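PDB 1L5A: amide synthase from Vibrio cholerae, which acts as a nonribosomal peptide synthetase condensation enzyme of vibriobactin biosynthesis, probably joining its substrates through an amide bond. Local coordinates for residues A[340-345]-A[349-354]; A[120-125]-A[132-137]; A[220-225]-A[402-407]; A[227-232]-A[417-422]. All blocks are in the same frame, centred on the assembly; numbering follows the deposited sequence.

Overall arrangement
The four contacts fall into two pairs, one in each half of the two-part fold of condensation domains, which is related to that of chloramphenicol acetyltransferase. Interactions 1 and 2 have centres 11 Å apart, touch each other, and both reach the five-stranded sheet containing strands 117-125 and 348-356. Interactions 3 and 4 also lie 11 Å apart between centres; they share helix 217-229 and use the successive helices 387-409 and 415-420. Between interactions 2 and 4 the centres are 37 Å apart. Interaction 2 comes first along the chain; interactions 3 and 4 then alternate their segments around interaction 1, so the chain leaves the second half, visits the first and returns.

Interaction 1 (A[340-345]-A[349-354]); sequences ESPHFA and TELKVL
Ser341 and Leu351 bring the two backbones to their nearest approach, CA to CA 6.1 Å, where an irregular loop runs beside strand 348-356, an edge strand of the five-stranded sheet within this chain. The loop follows strand 333-337 of the other sheet, so the contact belongs to the crossover that carries the chain from one half of the condensation fold to the other.

Thr349 has the most surface covered here, and both of its branches take part. Its hydroxyl donates a hydrogen bond to the loop backbone, Thr349 OG1 to Pro342 O at 2.9 Å, with a C=O...donor angle of 167° that puts the donor nearly in line with the carbonyl. A first torsion of -66° sets OG1 anti to the carbonyl carbon and leaves CG2 anti to the backbone N, where Thr349 CG2 packs 3.5 Å from Ser341 OG and also stays beside the Pro342 carbonyl. The side chains of Pro342 and Thr349 cross at about a right angle, with Pro342 CD 4.1 Å from Thr349 CG2.

Leu351, two residues along and so on the same side of the strand, adds an apolar touch: its CD1 is 4.2 Å from Pro342 CD and 3.9 Å from Ser341 CB. The loop is also held from the helix 131-150 side. There Ser142 OG hydrogen-bonds to His343 O, and the ring of Phe344 makes a T-shaped stack with Tyr145. That same phenyl ring turns its edge to the threonine hydroxyl, with Phe344 CD1 3.7 Å from Thr349 OG1, which lies in the ring plane.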
loop_
_atom_site.group_PDB
_atom_site.type_symbol
_atom_site.label_atom_id
_atom_site.label_comp_id
_atom_site.label_asym_id
_atom_site.label_seq_id
_atom_site.Cartn_x
_atom_site.Cartn_y
_atom_site.Cartn_z
ATOM N N GLU A 340 3.092 22.812 19.746
ATOM C CA GLU A 340 3.667 23.635 20.811
ATOM C C GLU A 340 4.993 24.218 20.354
ATOM O O GLU A 340 5.634 23.677 19.458
ATOM C CB GLU A 340 3.946 22.799 22.064
ATOM C CG GLU A 340 2.813 21.908 22.532
ATOM C CD GLU A 340 3.240 20.986 23.663
ATOM O OE1 GLU A 340 3.541 21.490 24.771
ATOM O OE2 GLU A 340 3.284 19.756 23.442
ATOM N N SER A 341 5.414 25.311 20.973
ATOM C CA SER A 341 6.693 25.897 20.617
ATOM C C SER A 341 7.786 24.916 21.098
ATOM O O SER A 341 7.569 24.126 22.025
ATOM C CB SER A 341 6.836 27.269 21.275
ATOM O OG SER A 341 6.763 27.156 22.682
ATOM N N PRO A 342 8.967 24.938 20.467
ATOM C CA PRO A 342 10.034 24.014 20.883
ATOM C C PRO A 342 10.512 24.236 22.324
ATOM O O PRO A 342 10.637 25.377 22.776
ATOM C CB PRO A 342 11.128 24.281 19.856
ATOM C CG PRO A 342 10.974 25.771 19.587
ATOM C CD PRO A 342 9.464 25.938 19.501
ATOM N N HIS A 343 10.785 23.154 23.046
ATOM C CA HIS A 343 11.246 23.285 24.426
ATOM C C HIS A 343 12.770 23.199 24.640
ATOM O O HIS A 343 13.485 22.548 23.882
ATOM C CB HIS A 343 10.550 22.249 25.321
ATOM C CG HIS A 343 11.029 22.270 26.744
ATOM N ND1 HIS A 343 12.089 21.506 27.186
ATOM C CD2 HIS A 343 10.641 23.018 27.806
ATOM C CE1 HIS A 343 12.333 21.782 28.454
ATOM N NE2 HIS A 343 11.469 22.699 28.854
ATOM N N PHE A 344 13.252 23.879 25.673
ATOM C CA PHE A 344 14.669 23.866 26.038
ATOM C C PHE A 344 14.786 23.846 27.566
ATOM O O PHE A 344 14.260 24.735 28.253
ATOM C CB PHE A 344 15.395 25.092 25.500
ATOM C CG PHE A 344 15.317 25.239 24.015
ATOM C CD1 PHE A 344 14.181 25.778 23.414
ATOM C CD2 PHE A 344 16.375 24.801 23.204
ATOM C CE1 PHE A 344 14.090 25.880 22.025
ATOM C CE2 PHE A 344 16.301 24.894 21.809
ATOM C CZ PHE A 344 15.154 25.433 21.216
ATOM N N ALA A 345 15.467 22.828 28.090
ATOM C CA ALA A 345 15.661 22.664 29.530
ATOM C C ALA A 345 15.772 23.967 30.311
ATOM O O ALA A 345 16.552 24.855 29.964
ATOM C CB ALA A 345 16.893 21.817 29.797
ATOM N N THR A 349 9.738 29.384 26.278
ATOM C CA THR A 349 9.874 29.714 24.872
ATOM C C THR A 349 8.693 30.559 24.401
ATOM O O THR A 349 7.530 30.188 24.548
ATOM C CB THR A 349 9.964 28.422 24.029
ATOM O OG1 THR A 349 11.185 27.742 24.348
ATOM C CG2 THR A 349 9.919 28.725 22.529
ATOM N N GLU A 350 8.999 31.717 23.849
ATOM C CA GLU A 350 7.965 32.590 23.324
ATOM C C GLU A 350 8.201 32.582 21.810
ATOM O O GLU A 350 9.232 33.054 21.315
ATOM C CB GLU A 350 8.115 33.999 23.920
ATOM C CG GLU A 350 7.261 35.089 23.265
ATOM C CD GLU A 350 7.562 36.485 23.826
ATOM O OE1 GLU A 350 7.204 36.743 25.000
ATOM O OE2 GLU A 350 8.165 37.313 23.098
ATOM N N LEU A 351 7.259 32.004 21.078
ATOM C CA LEU A 351 7.376 31.923 19.628
ATOM C C LEU A 351 6.604 33.062 18.986
ATOM O O LEU A 351 5.515 33.415 19.440
ATOM C CB LEU A 351 6.823 30.581 19.156
ATOM C CG LEU A 351 7.060 30.128 17.715
ATOM C CD1 LEU A 351 6.817 28.612 17.626
ATOM C CD2 LEU A 351 6.168 30.908 16.766
ATOM N N LYS A 352 7.157 33.661 17.944
ATOM C CA LYS A 352 6.437 34.746 17.293
ATOM C C LYS A 352 6.530 34.626 15.773
ATOM O O LYS A 352 7.629 34.576 15.199
ATOM C CB LYS A 352 6.970 36.104 17.771
ATOM C CG LYS A 352 6.010 37.286 17.516
ATOM C CD LYS A 352 6.668 38.668 17.824
ATOM C CE LYS A 352 5.776 39.868 17.441
ATOM N NZ LYS A 352 6.603 41.064 17.114
ATOM N N VAL A 353 5.365 34.542 15.132
ATOM C CA VAL A 353 5.270 34.447 13.678
ATOM C C VAL A 353 5.478 35.859 13.129
ATOM O O VAL A 353 4.651 36.730 13.355
ATOM C CB VAL A 353 3.875 33.919 13.251
ATOM C CG1 VAL A 353 3.765 33.903 11.745
ATOM C CG2 VAL A 353 3.644 32.515 13.816
ATOM N N LEU A 354 6.589 36.083 12.429
ATOM C CA LEU A 354 6.925 37.397 11.892
ATOM C C LEU A 354 6.499 37.573 10.458
ATOM O O LEU A 354 6.374 38.707 9.977
ATOM C CB LEU A 354 8.429 37.639 11.976
ATOM C CG LEU A 354 9.016 37.648 13.377
ATOM C CD1 LEU A 354 10.527 37.822 13.290
ATOM C CD2 LEU A 354 8.381 38.769 14.175
#

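Interaction 2 (A[120-125]-A[132-137])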
loop_
_atom_site.group_PDB
_atom_site.type_symbol
_atom_site.label_atom_id
_atom_site.label_comp_id
_atom_site.label_asym_id
_atom_site.label_seq_id
_atom_site.Cartn_x
_atom_site.Cartn_y
_atom_site.Cartn_z
ATOM N N ILE A 120 16.303 33.744 18.754
ATOM C CA ILE A 120 16.593 32.999 17.536
ATOM C C ILE A 120 15.629 33.434 16.447
ATOM O O ILE A 120 14.411 33.448 16.645
ATOM C CB ILE A 120 16.391 31.499 17.723
ATOM C CG1 ILE A 120 17.443 30.943 18.672
ATOM C CG2 ILE A 120 16.478 30.804 16.382
ATOM C CD1 ILE A 120 17.051 29.614 19.259
ATOM N N TYR A 121 16.185 33.767 15.297
ATOM C CA TYR A 121 15.400 34.206 14.166
ATOM C C TYR A 121 15.666 33.280 12.986
ATOM O O TYR A 121 16.809 33.107 12.550
ATOM C CB TYR A 121 15.770 35.654 13.794
ATOM C CG TYR A 121 15.170 36.141 12.498
ATOM C CD1 TYR A 121 13.798 36.421 12.384
ATOM C CD2 TYR A 121 15.969 36.324 11.377
ATOM C CE1 TYR A 121 13.242 36.877 11.167
ATOM C CE2 TYR A 121 15.432 36.777 10.162
ATOM C CZ TYR A 121 14.074 37.053 10.065
ATOM O OH TYR A 121 13.576 37.505 8.862
ATOM N N THR A 122 14.593 32.695 12.469
ATOM C CA THR A 122 14.670 31.789 11.336
ATOM C C THR A 122 13.788 32.309 10.210
ATOM O O THR A 122 12.632 32.625 10.435
ATOM C CB THR A 122 14.162 30.415 11.741
ATOM O OG1 THR A 122 14.930 29.954 12.853
ATOM C CG2 THR A 122 14.276 29.428 10.579
ATOM N N ARG A 123 14.327 32.399 9.005
ATOM C CA ARG A 123 13.538 32.856 7.876
ATOM C C ARG A 123 13.793 32.043 6.635
ATOM O O ARG A 123 14.932 31.708 6.312
ATOM C CB ARG A 123 13.842 34.296 7.512
ATOM C CG ARG A 123 13.369 34.635 6.093
ATOM C CD ARG A 123 14.332 35.555 5.399
ATOM N NE ARG A 123 15.017 34.887 4.304
ATOM C CZ ARG A 123 16.122 35.340 3.726
ATOM N NH1 ARG A 123 16.679 36.474 4.137
ATOM N NH2 ARG A 123 16.678 34.649 2.740
ATOM N N ALA A 124 12.718 31.780 5.909
ATOM C CA ALA A 124 12.806 31.028 4.675
ATOM C C ALA A 124 11.735 31.529 3.726
ATOM O O ALA A 124 10.863 32.287 4.100
ATOM C CB ALA A 124 12.594 29.540 4.968
ATOM N N HIS A 125 11.817 31.120 2.479
ATOM C CA HIS A 125 10.794 31.481 1.517
ATOM C C HIS A 125 9.817 30.299 1.468
ATOM O O HIS A 125 10.215 29.136 1.573
ATOM C CB HIS A 125 11.418 31.708 0.152
ATOM C CG HIS A 125 10.463 32.246 -0.854
ATOM N ND1 HIS A 125 9.501 31.463 -1.454
ATOM C CD2 HIS A 125 10.302 33.494 -1.352
ATOM C CE1 HIS A 125 8.789 32.208 -2.281
ATOM N NE2 HIS A 125 9.254 33.444 -2.237
ATOM N N TYR A 132 4.350 23.093 8.547
ATOM C CA TYR A 132 4.758 21.828 9.134
ATOM C C TYR A 132 6.295 21.711 9.069
ATOM O O TYR A 132 6.938 21.248 10.028
ATOM C CB TYR A 132 4.052 20.666 8.403
ATOM C CG TYR A 132 4.074 19.347 9.146
ATOM C CD1 TYR A 132 3.000 18.960 9.956
ATOM C CD2 TYR A 132 5.169 18.478 9.043
ATOM C CE1 TYR A 132 3.013 17.724 10.653
ATOM C CE2 TYR A 132 5.191 17.262 9.721
ATOM C CZ TYR A 132 4.109 16.887 10.526
ATOM O OH TYR A 132 4.131 15.676 11.195
ATOM N N GLY A 133 6.884 22.139 7.953
ATOM C CA GLY A 133 8.334 22.088 7.847
ATOM C C GLY A 133 8.988 22.929 8.955
ATOM O O GLY A 133 9.977 22.514 9.592
ATOM N N MET A 134 8.410 24.107 9.199
ATOM C CA MET A 134 8.904 25.012 10.202
ATOM C C MET A 134 8.910 24.350 11.573
ATOM O O MET A 134 9.929 24.373 12.286
ATOM C CB MET A 134 8.051 26.279 10.238
ATOM C CG MET A 134 8.653 27.409 11.070
ATOM S SD MET A 134 10.281 28.028 10.472
ATOM C CE MET A 134 11.211 27.534 11.656
ATOM N N MET A 135 7.789 23.750 11.960
ATOM C CA MET A 135 7.779 23.119 13.267
ATOM C C MET A 135 8.746 21.940 13.308
ATOM O O MET A 135 9.379 21.720 14.342
ATOM C CB MET A 135 6.352 22.735 13.700
ATOM C CG MET A 135 5.847 21.398 13.314
ATOM S SD MET A 135 6.479 20.039 14.327
ATOM C CE MET A 135 6.044 18.739 13.156
ATOM N N LEU A 136 8.889 21.207 12.200
ATOM C CA LEU A 136 9.843 20.102 12.168
ATOM C C LEU A 136 11.221 20.679 12.463
ATOM O O LEU A 136 11.985 20.108 13.228
ATOM C CB LEU A 136 9.876 19.411 10.805
ATOM C CG LEU A 136 8.777 18.400 10.462
ATOM C CD1 LEU A 136 9.002 17.873 9.056
ATOM C CD2 LEU A 136 8.781 17.242 11.465
ATOM N N PHE A 137 11.532 21.820 11.855
ATOM C CA PHE A 137 12.816 22.476 12.081
ATOM C C PHE A 137 12.964 22.851 13.565
ATOM O O PHE A 137 14.052 22.769 14.134
ATOM C CB PHE A 137 12.916 23.745 11.223
ATOM C CG PHE A 137 13.934 24.737 11.719
ATOM C CD1 PHE A 137 15.276 24.635 11.345
ATOM C CD2 PHE A 137 13.551 25.790 12.556
ATOM C CE1 PHE A 137 16.226 25.576 11.795
ATOM C CE2 PHE A 137 14.495 26.743 13.015
ATOM C CZ PHE A 137 15.838 26.638 12.633
#
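Thr122, the residue most covered in this contact, meets Phe137 and Met134 where strand 117-125 packs against helix 131-150, a sheet-to-helix layer of the condensation domain. The HHxxxDG signature of this family starts at His125, the last residue of the strand, and runs through the connection into the helix. Thr122 and Met134 have the nearest alpha carbons, 9.0 Å apart, a separation bridged by side chains alone.

Phe137 comes from the helix in the direction opposite to Thr122. With CG anti to the backbone N (chi1 159°), the ring reaches out to the sheet, and its CE2 lies 3.2 Å from Thr122 OG1 and 3.6 Å from Thr122 CG2. Both branches of the threonine bear on the CE2-CZ side of the ring, nearest to CE2. Leu42, Thr45 and Val46 of helix 35-47 also touch this phenylalanine, so the ring packs against a second helix as well.

Met134, one helical turn earlier, gets to the strand by folding: its chain bends at chi2 (62°) and chi3 (-112°), swinging the terminal methyl towards the sheet, past the threonine rather than head-on. The methionine also touches His25 of the adjacent strand 22-30, whose backbone hydrogen-bonds to that of Thr122. All three residues are buried, and the junction depends on van der Waals contact, ending in the two methyls Met134 CE and Thr122 CG2 at 3.8 Å.

Interaction 3 (A[220-225]-A[402-407])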
loop_
_atom_site.group_PDB
_atom_site.type_symbol
_atom_site.label_atom_id
_atom_site.label_comp_id
_atom_site.label_asym_id
_atom_site.label_seq_id
_atom_site.Cartn_x
_atom_site.Cartn_y
_atom_site.Cartn_z
ATOM N N ASN A 220 -13.703 23.502 25.320
ATOM C CA ASN A 220 -12.611 22.603 24.966
ATOM C C ASN A 220 -12.874 21.175 25.427
ATOM O O ASN A 220 -12.594 20.224 24.698
ATOM C CB ASN A 220 -11.291 23.108 25.545
ATOM C CG ASN A 220 -10.967 24.515 25.089
ATOM O OD1 ASN A 220 -11.404 24.945 24.020
ATOM N ND2 ASN A 220 -10.188 25.235 25.888
ATOM N N HIS A 221 -13.412 21.019 26.632
ATOM C CA HIS A 221 -13.720 19.685 27.133
ATOM C C HIS A 221 -14.779 19.076 26.212
ATOM O O HIS A 221 -14.663 17.920 25.799
ATOM C CB HIS A 221 -14.232 19.756 28.572
ATOM N N LEU A 222 -15.799 19.865 25.877
ATOM C CA LEU A 222 -16.874 19.407 24.991
ATOM C C LEU A 222 -16.325 19.053 23.611
ATOM O O LEU A 222 -16.716 18.046 23.005
ATOM C CB LEU A 222 -17.940 20.497 24.852
ATOM C CG LEU A 222 -19.038 20.259 23.808
ATOM C CD1 LEU A 222 -19.812 18.991 24.115
ATOM C CD2 LEU A 222 -19.976 21.454 23.797
ATOM N N LEU A 223 -15.414 19.897 23.128
ATOM C CA LEU A 223 -14.776 19.724 21.825
ATOM C C LEU A 223 -14.145 18.338 21.788
ATOM O O LEU A 223 -14.316 17.584 20.821
ATOM C CB LEU A 223 -13.683 20.777 21.633
ATOM C CG LEU A 223 -13.287 21.259 20.234
ATOM C CD1 LEU A 223 -11.780 21.463 20.242
ATOM C CD2 LEU A 223 -13.700 20.284 19.134
ATOM N N LEU A 224 -13.408 18.011 22.850
ATOM C CA LEU A 224 -12.762 16.710 22.934
ATOM C C LEU A 224 -13.829 15.631 22.918
ATOM O O LEU A 224 -13.828 14.790 22.018
ATOM C CB LEU A 224 -11.910 16.611 24.198
ATOM C CG LEU A 224 -10.608 17.415 24.124
ATOM C CD1 LEU A 224 -9.973 17.545 25.504
ATOM C CD2 LEU A 224 -9.661 16.725 23.156
ATOM N N LYS A 225 -14.750 15.660 23.885
ATOM C CA LYS A 225 -15.809 14.653 23.924
ATOM C C LYS A 225 -16.387 14.473 22.533
ATOM O O LYS A 225 -16.365 13.373 21.979
ATOM C CB LYS A 225 -16.927 15.046 24.890
ATOM C CG LYS A 225 -16.692 14.635 26.340
ATOM C CD LYS A 225 -15.507 15.370 26.944
ATOM C CE LYS A 225 -15.390 15.128 28.441
ATOM N NZ LYS A 225 -14.283 15.934 29.041
ATOM N N GLU A 402 -20.561 29.776 21.863
ATOM C CA GLU A 402 -21.266 30.052 23.107
ATOM C C GLU A 402 -22.566 29.249 23.145
ATOM O O GLU A 402 -22.955 28.731 24.195
ATOM C CB GLU A 402 -21.560 31.544 23.221
ATOM C CG GLU A 402 -20.398 32.367 23.747
ATOM C CD GLU A 402 -20.630 33.858 23.581
ATOM O OE1 GLU A 402 -21.809 34.273 23.547
ATOM O OE2 GLU A 402 -19.635 34.612 23.490
ATOM N N GLN A 403 -23.225 29.145 21.992
ATOM C CA GLN A 403 -24.468 28.390 21.870
ATOM C C GLN A 403 -24.242 26.909 22.093
ATOM O O GLN A 403 -24.843 26.312 22.972
ATOM C CB GLN A 403 -25.074 28.551 20.482
ATOM C CG GLN A 403 -25.999 29.728 20.301
ATOM C CD GLN A 403 -26.622 29.722 18.921
ATOM O OE1 GLN A 403 -27.048 28.671 18.430
ATOM N NE2 GLN A 403 -26.686 30.893 18.286
ATOM N N LEU A 404 -23.383 26.322 21.266
ATOM C CA LEU A 404 -23.069 24.903 21.349
ATOM C C LEU A 404 -22.850 24.530 22.804
ATOM O O LEU A 404 -23.388 23.531 23.279
ATOM C CB LEU A 404 -21.803 24.582 20.545
ATOM C CG LEU A 404 -21.657 23.194 19.900
ATOM C CD1 LEU A 404 -20.259 23.071 19.336
ATOM C CD2 LEU A 404 -21.899 22.087 20.896
ATOM N N LEU A 405 -22.064 25.330 23.520
ATOM C CA LEU A 405 -21.809 25.028 24.924
ATOM C C LEU A 405 -23.099 25.078 25.739
ATOM O O LEU A 405 -23.247 24.356 26.726
ATOM C CB LEU A 405 -20.801 26.006 25.522
ATOM C CG LEU A 405 -20.529 25.716 27.001
ATOM C CD1 LEU A 405 -20.076 24.270 27.174
ATOM C CD2 LEU A 405 -19.475 26.677 27.517
ATOM N N ALA A 406 -24.021 25.939 25.314
ATOM C CA ALA A 406 -25.307 26.110 25.976
ATOM C C ALA A 406 -26.224 24.929 25.692
ATOM O O ALA A 406 -26.657 24.245 26.620
ATOM C CB ALA A 406 -25.961 27.404 25.515
ATOM N N ARG A 407 -26.535 24.703 24.415
ATOM C CA ARG A 407 -27.383 23.578 24.024
ATOM C C ARG A 407 -26.944 22.338 24.808
ATOM O O ARG A 407 -27.731 21.421 25.047
ATOM C CB ARG A 407 -27.256 23.312 22.520
ATOM C CG ARG A 407 -28.124 24.189 21.637
ATOM C CD ARG A 407 -27.745 24.031 20.170
ATOM N NE ARG A 407 -26.450 24.653 19.877
ATOM C CZ ARG A 407 -25.872 24.680 18.676
ATOM N NH1 ARG A 407 -26.466 24.116 17.629
ATOM N NH2 ARG A 407 -24.699 25.280 18.520
#
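Leu222 reaches from helix 217-229 to Leu404 and Leu405, two consecutive residues of helix 387-409, in a small apolar helix-to-helix contact of the second half of the condensation fold. The nearest alpha carbons, those of Leu222 and Leu405, are 7.5 Å apart.

The apolar contact is made by a single methyl, Leu222 CD2. It lies 3.5 Å from Leu404 CD2, the two side chains crossing at a slant, and 4.4 Å from Leu405 CD1. The leucine is extended from its own helix, CG anti to the backbone N (chi1 172°), and a second torsion of 60° for CD1 leaves CD2 anti to CA, at the far end of the extended chain, towards the partner helix.

That methyl also meets main-chain atoms, being 4.2 Å from Leu405 CA and 4.0 Å from Leu404 O. It thus rests against the surface of the helix itself as well as against its side chains. Leu404 points towards helix 217-229 from its alpha carbon, whereas the CB of Leu405 does not point at that helix, but its CD1 end turns towards it.

The polar contacts are backbone bonds inside each helix, such as Leu224 N to Asn220 O (3.0 Å) and Arg407 N to Gln403 O (2.7 Å).

Leu418 of helix 415-420 touches both Leu222 and Leu404, making a three-helix cluster. Helix 234-249 meets Leu404 through Leu241, while Leu223, next to the contact residue, packs on Leu374 of strand 374-381.

Interaction 4 (A[227-232]-A[417-422]); sequences ANANQI and RLLAEP
A Schellman motif closes helix 217-229, and beside it Ala229 and Asn230 receive Leu419 from helix 415-420. The motif is defined by two backbone hydrogen bonds, Ile232 N to Ala227 O at 3.1 Å and Gln231 N to Asn228 O at 2.8 Å, with Gln231 as the C-prime residue at a positive phi of 53°. Ala227 O is gripped twice, since Asn230 N also donates to it, and the two donors come from opposite faces of the carbonyl plane.

Across the contact the alpha carbons of Ala229 and Leu419 are 8.8 Å apart; the leucine side chain spans part of that distance and the alanine methyl meets it. The touch is Leu419 CD1 to Ala229 CB, 3.6 Å, an apolar one at the protein surface. Leu419 also packs on Leu226, one turn back in helix 217-229, and on Leu291 of helix 291-307, so that it links helix 415-420 to helices 217-229 and 291-307.

Asn230 lies alongside the leucine, the two side chains sliding past each other in opposite directions. A chi1 of -80° keeps its CG beside the backbone N, and its amide folds back to the helix end, where ND2 hydrogen-bonds to Leu226 O. The nitrogen that makes this bond also packs against both leucine methyls: Asn230 ND2 is 3.8 Å from Leu419 CD2 and 3.9 Å from Leu419 CD1.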
loop_
_atom_site.group_PDB
_atom_site.type_symbol
_atom_site.label_atom_id
_atom_site.label_comp_id
_atom_site.label_asym_id
_atom_site.label_seq_id
_atom_site.Cartn_x
_atom_site.Cartn_y
_atom_site.Cartn_z
ATOM N N ALA A 227 -15.267 15.087 19.712
ATOM C CA ALA A 227 -14.272 14.477 18.836
ATOM C C ALA A 227 -14.207 12.976 19.055
ATOM O O ALA A 227 -14.298 12.192 18.106
ATOM C CB ALA A 227 -12.918 15.087 19.105
ATOM N N ASN A 228 -14.030 12.591 20.316
ATOM C CA ASN A 228 -13.963 11.189 20.704
ATOM C C ASN A 228 -15.180 10.427 20.200
ATOM O O ASN A 228 -15.055 9.425 19.491
ATOM C CB ASN A 228 -13.901 11.055 22.228
ATOM C CG ASN A 228 -12.576 11.513 22.804
ATOM O OD1 ASN A 228 -11.508 11.065 22.370
ATOM N ND2 ASN A 228 -12.633 12.401 23.798
ATOM N N ALA A 229 -16.356 10.922 20.574
ATOM C CA ALA A 229 -17.615 10.298 20.206
ATOM C C ALA A 229 -17.764 10.024 18.718
ATOM O O ALA A 229 -18.561 9.173 18.317
ATOM C CB ALA A 229 -18.766 11.147 20.691
ATOM N N ASN A 230 -17.005 10.732 17.890
ATOM C CA ASN A 230 -17.112 10.510 16.461
ATOM C C ASN A 230 -15.857 9.884 15.869
ATOM O O ASN A 230 -15.680 9.839 14.648
ATOM C CB ASN A 230 -17.462 11.824 15.769
ATOM C CG ASN A 230 -18.943 12.157 15.877
ATOM O OD1 ASN A 230 -19.733 11.804 14.995
ATOM N ND2 ASN A 230 -19.330 12.820 16.965
ATOM N N GLN A 231 -14.991 9.377 16.739
ATOM C CA GLN A 231 -13.762 8.737 16.287
ATOM C C GLN A 231 -12.965 9.640 15.341
ATOM O O GLN A 231 -12.477 9.194 14.293
ATOM C CB GLN A 231 -14.089 7.408 15.599
ATOM N N ILE A 232 -12.863 10.916 15.706
ATOM C CA ILE A 232 -12.104 11.886 14.925
ATOM C C ILE A 232 -11.309 12.734 15.908
ATOM O O ILE A 232 -11.663 12.813 17.086
ATOM C CB ILE A 232 -13.016 12.821 14.075
ATOM C CG1 ILE A 232 -14.002 13.565 14.974
ATOM C CG2 ILE A 232 -13.743 12.018 12.994
ATOM C CD1 ILE A 232 -14.889 14.531 14.210
ATOM N N ARG A 417 -26.834 12.971 24.173
ATOM C CA ARG A 417 -28.048 13.745 23.994
ATOM C C ARG A 417 -27.810 14.917 23.043
ATOM O O ARG A 417 -28.625 15.173 22.146
ATOM C CB ARG A 417 -28.559 14.229 25.355
ATOM C CG ARG A 417 -29.141 13.109 26.214
ATOM C CD ARG A 417 -29.485 13.555 27.628
ATOM N NE ARG A 417 -30.582 14.516 27.664
ATOM C CZ ARG A 417 -31.059 15.056 28.783
ATOM N NH1 ARG A 417 -30.536 14.724 29.957
ATOM N NH2 ARG A 417 -32.054 15.930 28.726
ATOM N N LEU A 418 -26.686 15.616 23.226
ATOM C CA LEU A 418 -26.347 16.755 22.374
ATOM C C LEU A 418 -26.130 16.315 20.924
ATOM O O LEU A 418 -26.553 16.995 19.988
ATOM C CB LEU A 418 -25.094 17.461 22.893
ATOM C CG LEU A 418 -24.742 18.752 22.149
ATOM C CD1 LEU A 418 -25.889 19.744 22.290
ATOM C CD2 LEU A 418 -23.450 19.336 22.701
ATOM N N LEU A 419 -25.465 15.176 20.738
ATOM C CA LEU A 419 -25.226 14.656 19.399
ATOM C C LEU A 419 -26.557 14.209 18.824
ATOM O O LEU A 419 -26.719 14.058 17.607
ATOM C CB LEU A 419 -24.256 13.478 19.452
ATOM C CG LEU A 419 -22.805 13.898 19.690
ATOM C CD1 LEU A 419 -21.946 12.670 19.916
ATOM C CD2 LEU A 419 -22.310 14.710 18.488
ATOM N N ALA A 420 -27.513 14.014 19.725
ATOM C CA ALA A 420 -28.852 13.586 19.363
ATOM C C ALA A 420 -29.655 14.693 18.684
ATOM O O ALA A 420 -30.379 14.432 17.727
ATOM C CB ALA A 420 -29.581 13.096 20.604
ATOM N N GLU A 421 -29.525 15.924 19.173
ATOM C CA GLU A 421 -30.264 17.042 18.585
ATOM C C GLU A 421 -29.910 17.210 17.114
ATOM O O GLU A 421 -28.870 16.731 16.663
ATOM C CB GLU A 421 -29.966 18.356 19.327
ATOM C CG GLU A 421 -30.199 18.310 20.839
ATOM C CD GLU A 421 -30.377 19.695 21.464
ATOM O OE1 GLU A 421 -29.602 20.618 21.123
ATOM O OE2 GLU A 421 -31.289 19.858 22.308
ATOM N N PRO A 422 -30.780 17.884 16.341
ATOM C CA PRO A 422 -30.549 18.120 14.908
ATOM C C PRO A 422 -29.315 19.009 14.677
ATOM O O PRO A 422 -28.960 19.826 15.532
ATOM C CB PRO A 422 -31.840 18.803 14.460
ATOM C CG PRO A 422 -32.867 18.248 15.416
ATOM C CD PRO A 422 -32.135 18.315 16.727
#